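Local coordinates for protein NADPH-flavin oxidoreductase (Helicobacter pylori, PDB 2H0U) that probably works as an FMN-dependent oxidoreductase of the nitroreductase family, using NADH or NADPH to reduce flavins or nitrogenous compounds, at residues N120-D125 with F135-K140; A147-A152 with A192-R197. All coordinates share one frame; numbering follows the deposited sequence.

Interaction 1: N120-D125 with F135-K140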
loop_
_atom_site.group_PDB
_atom_site.type_symbol
_atom_site.label_atom_id
_atom_site.label_comp_id
_atom_site.label_asym_id
_atom_site.label_seq_id
_atom_site.Cartn_x
_atom_site.Cartn_y
_atom_site.Cartn_z
ATOM N N ASN A 120 -14.012 17.774 -5.482
ATOM C CA ASN A 120 -12.816 18.516 -5.919
ATOM C C ASN A 120 -11.519 17.725 -5.715
ATOM O O ASN A 120 -10.616 17.751 -6.557
ATOM C CB ASN A 120 -12.689 19.821 -5.173
ATOM C CG ASN A 120 -11.445 20.603 -5.586
ATOM O OD1 ASN A 120 -11.404 21.193 -6.671
ATOM N ND2 ASN A 120 -10.415 20.601 -4.721
ATOM N N PHE A 121 -11.413 17.086 -4.560
ATOM C CA PHE A 121 -10.253 16.276 -4.224
ATOM C C PHE A 121 -10.015 15.216 -5.285
ATOM O O PHE A 121 -8.910 15.094 -5.799
ATOM C CB PHE A 121 -10.512 15.633 -2.870
ATOM C CG PHE A 121 -9.558 14.528 -2.507
ATOM C CD1 PHE A 121 -8.184 14.765 -2.366
ATOM C CD2 PHE A 121 -10.052 13.268 -2.211
ATOM C CE1 PHE A 121 -7.306 13.744 -1.967
ATOM C CE2 PHE A 121 -9.182 12.237 -1.813
ATOM C CZ PHE A 121 -7.806 12.479 -1.700
ATOM N N GLN A 122 -11.043 14.442 -5.606
ATOM C CA GLN A 122 -10.891 13.367 -6.599
ATOM C C GLN A 122 -10.683 13.830 -8.045
ATOM O O GLN A 122 -9.767 13.359 -8.708
ATOM C CB GLN A 122 -12.092 12.452 -6.547
ATOM C CG GLN A 122 -12.158 11.627 -5.236
ATOM C CD GLN A 122 -13.204 10.523 -5.363
ATOM O OE1 GLN A 122 -14.256 10.745 -5.925
ATOM N NE2 GLN A 122 -12.906 9.330 -4.828
ATOM N N GLU A 123 -11.549 14.738 -8.508
ATOM C CA GLU A 123 -11.563 15.208 -9.895
ATOM C C GLU A 123 -10.371 16.102 -10.217
ATOM O O GLU A 123 -9.789 15.981 -11.296
ATOM C CB GLU A 123 -12.866 15.931 -10.202
ATOM C CG GLU A 123 -14.095 15.028 -10.074
ATOM C CD GLU A 123 -15.400 15.660 -10.542
ATOM O OE1 GLU A 123 -15.459 16.845 -10.952
ATOM O OE2 GLU A 123 -16.411 14.949 -10.495
ATOM N N ASN A 124 -10.012 16.980 -9.279
ATOM C CA ASN A 124 -9.003 18.000 -9.548
ATOM C C ASN A 124 -7.690 17.758 -8.853
ATOM O O ASN A 124 -6.636 17.699 -9.507
ATOM C CB ASN A 124 -9.544 19.373 -9.194
ATOM C CG ASN A 124 -10.790 19.721 -9.994
ATOM O OD1 ASN A 124 -11.698 20.376 -9.485
ATOM N ND2 ASN A 124 -10.851 19.255 -11.242
ATOM N N ASP A 125 -7.726 17.603 -7.533
ATOM C CA ASP A 125 -6.473 17.343 -6.805
ATOM C C ASP A 125 -5.790 16.075 -7.278
ATOM O O ASP A 125 -4.560 16.073 -7.451
ATOM C CB ASP A 125 -6.697 17.243 -5.297
ATOM C CG ASP A 125 -7.077 18.570 -4.671
ATOM O OD1 ASP A 125 -6.780 19.605 -5.248
ATOM O OD2 ASP A 125 -7.673 18.571 -3.587
ATOM N N PHE A 135 -10.608 3.274 -10.121
ATOM C CA PHE A 135 -10.332 1.909 -9.644
ATOM C C PHE A 135 -8.907 1.783 -9.067
ATOM O O PHE A 135 -8.717 1.226 -7.962
ATOM C CB PHE A 135 -10.532 0.875 -10.740
ATOM C CG PHE A 135 -10.116 -0.473 -10.291
ATOM C CD1 PHE A 135 -10.923 -1.181 -9.412
ATOM C CD2 PHE A 135 -8.855 -0.944 -10.587
ATOM C CE1 PHE A 135 -10.502 -2.433 -8.918
ATOM C CE2 PHE A 135 -8.433 -2.193 -10.103
ATOM C CZ PHE A 135 -9.264 -2.923 -9.263
ATOM N N ASP A 136 -7.916 2.313 -9.782
ATOM C CA ASP A 136 -6.538 2.205 -9.273
ATOM C C ASP A 136 -6.324 2.986 -7.980
ATOM O O ASP A 136 -5.494 2.600 -7.167
ATOM C CB ASP A 136 -5.500 2.599 -10.310
ATOM C CG ASP A 136 -5.289 1.527 -11.356
ATOM O OD1 ASP A 136 -5.550 0.331 -11.079
ATOM O OD2 ASP A 136 -4.859 1.874 -12.475
ATOM N N TRP A 137 -7.054 4.095 -7.813
ATOM C CA TRP A 137 -7.047 4.833 -6.539
ATOM C C TRP A 137 -7.557 3.969 -5.345
ATOM O O TRP A 137 -6.913 3.878 -4.296
ATOM C CB TRP A 137 -7.850 6.140 -6.643
ATOM C CG TRP A 137 -7.999 6.832 -5.312
ATOM C CD1 TRP A 137 -7.022 7.502 -4.602
ATOM C CD2 TRP A 137 -9.200 6.906 -4.528
ATOM N NE1 TRP A 137 -7.566 7.985 -3.424
ATOM C CE2 TRP A 137 -8.898 7.642 -3.369
ATOM C CE3 TRP A 137 -10.516 6.410 -4.706
ATOM C CZ2 TRP A 137 -9.863 7.909 -2.372
ATOM C CZ3 TRP A 137 -11.479 6.672 -3.720
ATOM C CH2 TRP A 137 -11.134 7.440 -2.561
ATOM N N ALA A 138 -8.669 3.276 -5.542
ATOM C CA ALA A 138 -9.189 2.360 -4.515
ATOM C C ALA A 138 -8.226 1.209 -4.307
ATOM O O ALA A 138 -8.064 0.700 -3.168
ATOM C CB ALA A 138 -10.573 1.833 -4.919
ATOM N N SER A 139 -7.636 0.735 -5.409
ATOM C CA SER A 139 -6.619 -0.347 -5.333
ATOM C C SER A 139 -5.401 0.024 -4.481
ATOM O O SER A 139 -4.905 -0.776 -3.683
ATOM C CB SER A 139 -6.188 -0.735 -6.770
ATOM O OG SER A 139 -5.112 -1.698 -6.779
ATOM N N LYS A 140 -4.916 1.246 -4.625
ATOM C CA LYS A 140 -3.844 1.736 -3.726
ATOM C C LYS A 140 -4.186 1.526 -2.229
ATOM O O LYS A 140 -3.305 1.154 -1.424
ATOM C CB LYS A 140 -3.561 3.237 -4.017
ATOM C CG LYS A 140 -2.866 3.466 -5.383
ATOM C CD LYS A 140 -2.704 4.999 -5.663
ATOM C CE LYS A 140 -2.468 5.180 -7.176
ATOM N NZ LYS A 140 -2.003 6.613 -7.419
#
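Gln122 and Phe121 approach Trp137 where helix 113-125 lies beside the long helix 131-155 of the nitroreductase fold, a short loop joining the two. The backbones stay well apart, with 9.4 Å between Gln122 CA and Trp137 CA, so side chains make the contact across the gap. The side chain of Trp137 leaves its backbone toward the other helix, and with CG anti to the backbone N (chi1 173°) its indole projects outward from helix 131-155. The side chain of Gln122 meets it at about a right angle. Extended beyond CG, it ends in an amide whose plane stands 86° from that of the indole, and NE2 leads the approach. This nitrogen lies 3.2 Å from Trp137 CZ3 and 3.4 Å from CH2 of the same ring, near the outer bond of the six-membered ring. A hydrogen-bonding partner is the carbonyl O of Val89, a bond that holds NE2 in place beside the indole: an example of an amide donor placed against a ring by a bond made elsewhere. Phe121 adds a looser apolar touch further along the same six-membered ring, its CE2 at 4.4 Å from Trp137 CZ2. Met126 and Leu128, from the connection between the helices, also touch the indole. The polar edge of the indole serves the dimer: NE1 of Trp137 is hydrogen-bonded to Glu164 of the second subunit, an FMN-binding residue on which Phe121 also packs. At the end of the first helix a wider pi-type turn appears, in which the carbonyl O of Asn120 accepts from Asn124 N at 2.9 Å and from Asp125 N at 3.1 Å.

Interaction 2: A147-A152 with A192-R197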
loop_
_atom_site.group_PDB
_atom_site.type_symbol
_atom_site.label_atom_id
_atom_site.label_comp_id
_atom_site.label_asym_id
_atom_site.label_seq_id
_atom_site.Cartn_x
_atom_site.Cartn_y
_atom_site.Cartn_z
ATOM N N ALA A 147 -0.405 -4.760 3.014
ATOM C CA ALA A 147 0.871 -4.495 3.729
ATOM C C ALA A 147 0.727 -4.699 5.248
ATOM O O ALA A 147 1.582 -5.325 5.889
ATOM C CB ALA A 147 1.389 -3.031 3.436
ATOM N N ASN A 148 -0.333 -4.127 5.826
ATOM C CA ASN A 148 -0.560 -4.238 7.240
ATOM C C ASN A 148 -0.691 -5.723 7.655
ATOM O O ASN A 148 -0.148 -6.149 8.702
ATOM C CB ASN A 148 -1.818 -3.440 7.637
ATOM C CG ASN A 148 -1.553 -1.959 7.660
ATOM O OD1 ASN A 148 -0.453 -1.530 7.297
ATOM N ND2 ASN A 148 -2.528 -1.171 8.106
HETATM N N MSE A 149 -1.423 -6.492 6.857
HETATM C CA MSE A 149 -1.555 -7.936 7.115
HETATM C C MSE A 149 -0.210 -8.663 7.049
HETATM O O MSE A 149 0.086 -9.503 7.885
HETATM C CB MSE A 149 -2.571 -8.572 6.145
HETATM C CG MSE A 149 -3.995 -8.071 6.497
HETATM SE SE MSE A 149 -5.355 -8.913 5.373
HETATM C CE MSE A 149 -5.175 -10.826 5.935
HETATM N N MSE A 150 0.598 -8.396 6.021
HETATM C CA MSE A 150 1.914 -9.051 5.947
HETATM C C MSE A 150 2.793 -8.675 7.109
HETATM O O MSE A 150 3.508 -9.524 7.653
HETATM C CB MSE A 150 2.615 -8.688 4.640
HETATM C CG MSE A 150 1.777 -9.229 3.515
HETATM SE SE MSE A 150 2.790 -9.039 1.846
HETATM C CE MSE A 150 2.791 -7.137 1.709
HETATM N N MSE A 151 2.748 -7.400 7.526
HETATM C CA MSE A 151 3.585 -7.001 8.630
HETATM C C MSE A 151 3.097 -7.615 9.962
HETATM O O MSE A 151 3.900 -8.066 10.777
HETATM C CB MSE A 151 3.702 -5.455 8.698
HETATM C CG MSE A 151 4.662 -4.985 9.795
HETATM SE SE MSE A 151 6.484 -5.301 9.122
HETATM C CE MSE A 151 6.181 -5.463 7.173
ATOM N N ALA A 152 1.789 -7.653 10.180
ATOM C CA ALA A 152 1.217 -8.326 11.351
ATOM C C ALA A 152 1.539 -9.826 11.363
ATOM O O ALA A 152 1.861 -10.424 12.432
ATOM C CB ALA A 152 -0.309 -8.084 11.357
ATOM N N ALA A 192 -2.346 -12.078 -1.946
ATOM C CA ALA A 192 -1.240 -12.444 -1.077
ATOM C C ALA A 192 -1.508 -13.824 -0.548
ATOM O O ALA A 192 -2.670 -14.218 -0.352
ATOM C CB ALA A 192 -1.048 -11.460 0.081
ATOM N N CYS A 193 -0.441 -14.564 -0.289
ATOM C CA CYS A 193 -0.591 -15.832 0.419
ATOM C C CYS A 193 0.111 -15.757 1.742
ATOM O O CYS A 193 1.025 -14.938 1.929
ATOM C CB CYS A 193 -0.072 -16.995 -0.415
ATOM S SG CYS A 193 1.661 -16.980 -0.776
ATOM N N PHE A 194 -0.331 -16.601 2.673
ATOM C CA PHE A 194 0.186 -16.583 4.044
ATOM C C PHE A 194 0.409 -18.030 4.455
ATOM O O PHE A 194 -0.361 -18.913 4.032
ATOM C CB PHE A 194 -0.861 -15.951 4.984
ATOM C CG PHE A 194 -1.142 -14.489 4.685
ATOM C CD1 PHE A 194 -0.439 -13.490 5.368
ATOM C CD2 PHE A 194 -2.028 -14.132 3.663
ATOM C CE1 PHE A 194 -0.655 -12.112 5.062
ATOM C CE2 PHE A 194 -2.293 -12.740 3.361
ATOM C CZ PHE A 194 -1.591 -11.759 4.037
ATOM N N GLY A 195 1.442 -18.260 5.252
ATOM C CA GLY A 195 1.705 -19.590 5.824
ATOM C C GLY A 195 3.043 -19.617 6.501
ATOM O O GLY A 195 3.574 -18.576 6.887
ATOM N N TYR A 196 3.608 -20.812 6.637
ATOM C CA TYR A 196 4.961 -20.919 7.236
ATOM C C TYR A 196 6.000 -21.362 6.232
ATOM O O TYR A 196 5.824 -22.366 5.545
ATOM C CB TYR A 196 4.926 -21.880 8.421
ATOM C CG TYR A 196 4.075 -21.373 9.533
ATOM C CD1 TYR A 196 4.590 -20.470 10.458
ATOM C CD2 TYR A 196 2.741 -21.789 9.665
ATOM C CE1 TYR A 196 3.804 -19.990 11.492
ATOM C CE2 TYR A 196 1.936 -21.314 10.705
ATOM C CZ TYR A 196 2.488 -20.410 11.607
ATOM O OH TYR A 196 1.747 -19.951 12.659
ATOM N N ARG A 197 7.111 -20.634 6.185
ATOM C CA ARG A 197 8.154 -20.873 5.197
ATOM C C ARG A 197 8.795 -22.251 5.411
ATOM O O ARG A 197 8.873 -22.750 6.542
ATOM C CB ARG A 197 9.259 -19.785 5.284
ATOM C CG ARG A 197 10.017 -19.810 6.639
ATOM C CD ARG A 197 11.009 -18.640 6.741
ATOM N NE ARG A 197 11.660 -18.550 8.052
ATOM C CZ ARG A 197 12.768 -19.197 8.429
ATOM N NH1 ARG A 197 13.391 -20.048 7.624
ATOM N NH2 ARG A 197 13.241 -19.000 9.655
#
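Phe194 reaches from strand 186-195 to the backbone and side chains of Met149 and Met150 on helix 131-155, and its ring can be followed atom by atom. It leaves its strand heading for the helix, and CG, anti to the carbonyl carbon (chi1 -64°), carries the ring on in that direction. CB, CG and the two CD atoms lead across to the helix and have no close partner on it; on the side of the strand, CE2 lies 3.7 Å from CB of Ala192, two residues earlier on the same strand. The meeting with the helix falls to CE1 and CZ. CE1 nestles against the peptide joining the two methionines, 3.9 Å from Met149 O and 4.0 Å from Met150 N; that nitrogen lies at the edge of the ring, near its plane. The same carbon touches Met150 CG at 4.1 Å. CZ, the tip, meets Met149 CB at 3.9 Å, and because the Met149 chain bends at its last torsion (chi3 64°) its methyl CE also comes back to within 4.2 Å of CZ. Both methionines are modelled as selenomethionine, the label substituting selenium for sulfur. No hydrogen bond joins the two segments; the contact is buried and made by van der Waals touches, the helix-on-sheet packing of the alpha+beta nitroreductase fold. Around it, Trp30 of helix 27-38 makes an edge-to-face stack with Phe194 and also touches Met149, while strands 79-86 and 159-163, flanking strand 186-195, contribute Tyr83 and Ser160 to the surroundings of the same ring.

Overall arrangement
Helix 131-155 is common to both contacts: interaction 1 uses a stretch near its start and interaction 2 one further along, with centres 27 Å apart, on opposite sides of the chain's centre, and nearest atoms about 8 Å apart. They do not touch, yet each comes close to bound flavin. The side chains of Phe121 in interaction 1 and Met150 in interaction 2 each lie about 6 Å from an FMN, and Met150 is about 4 Å, side chain to side chain, from the FMN-binding Arg13. One helix thus serves both a helix-helix and a helix-sheet contact, and faces the second subunit at each, consistent with flavin sites built near the subunit interface.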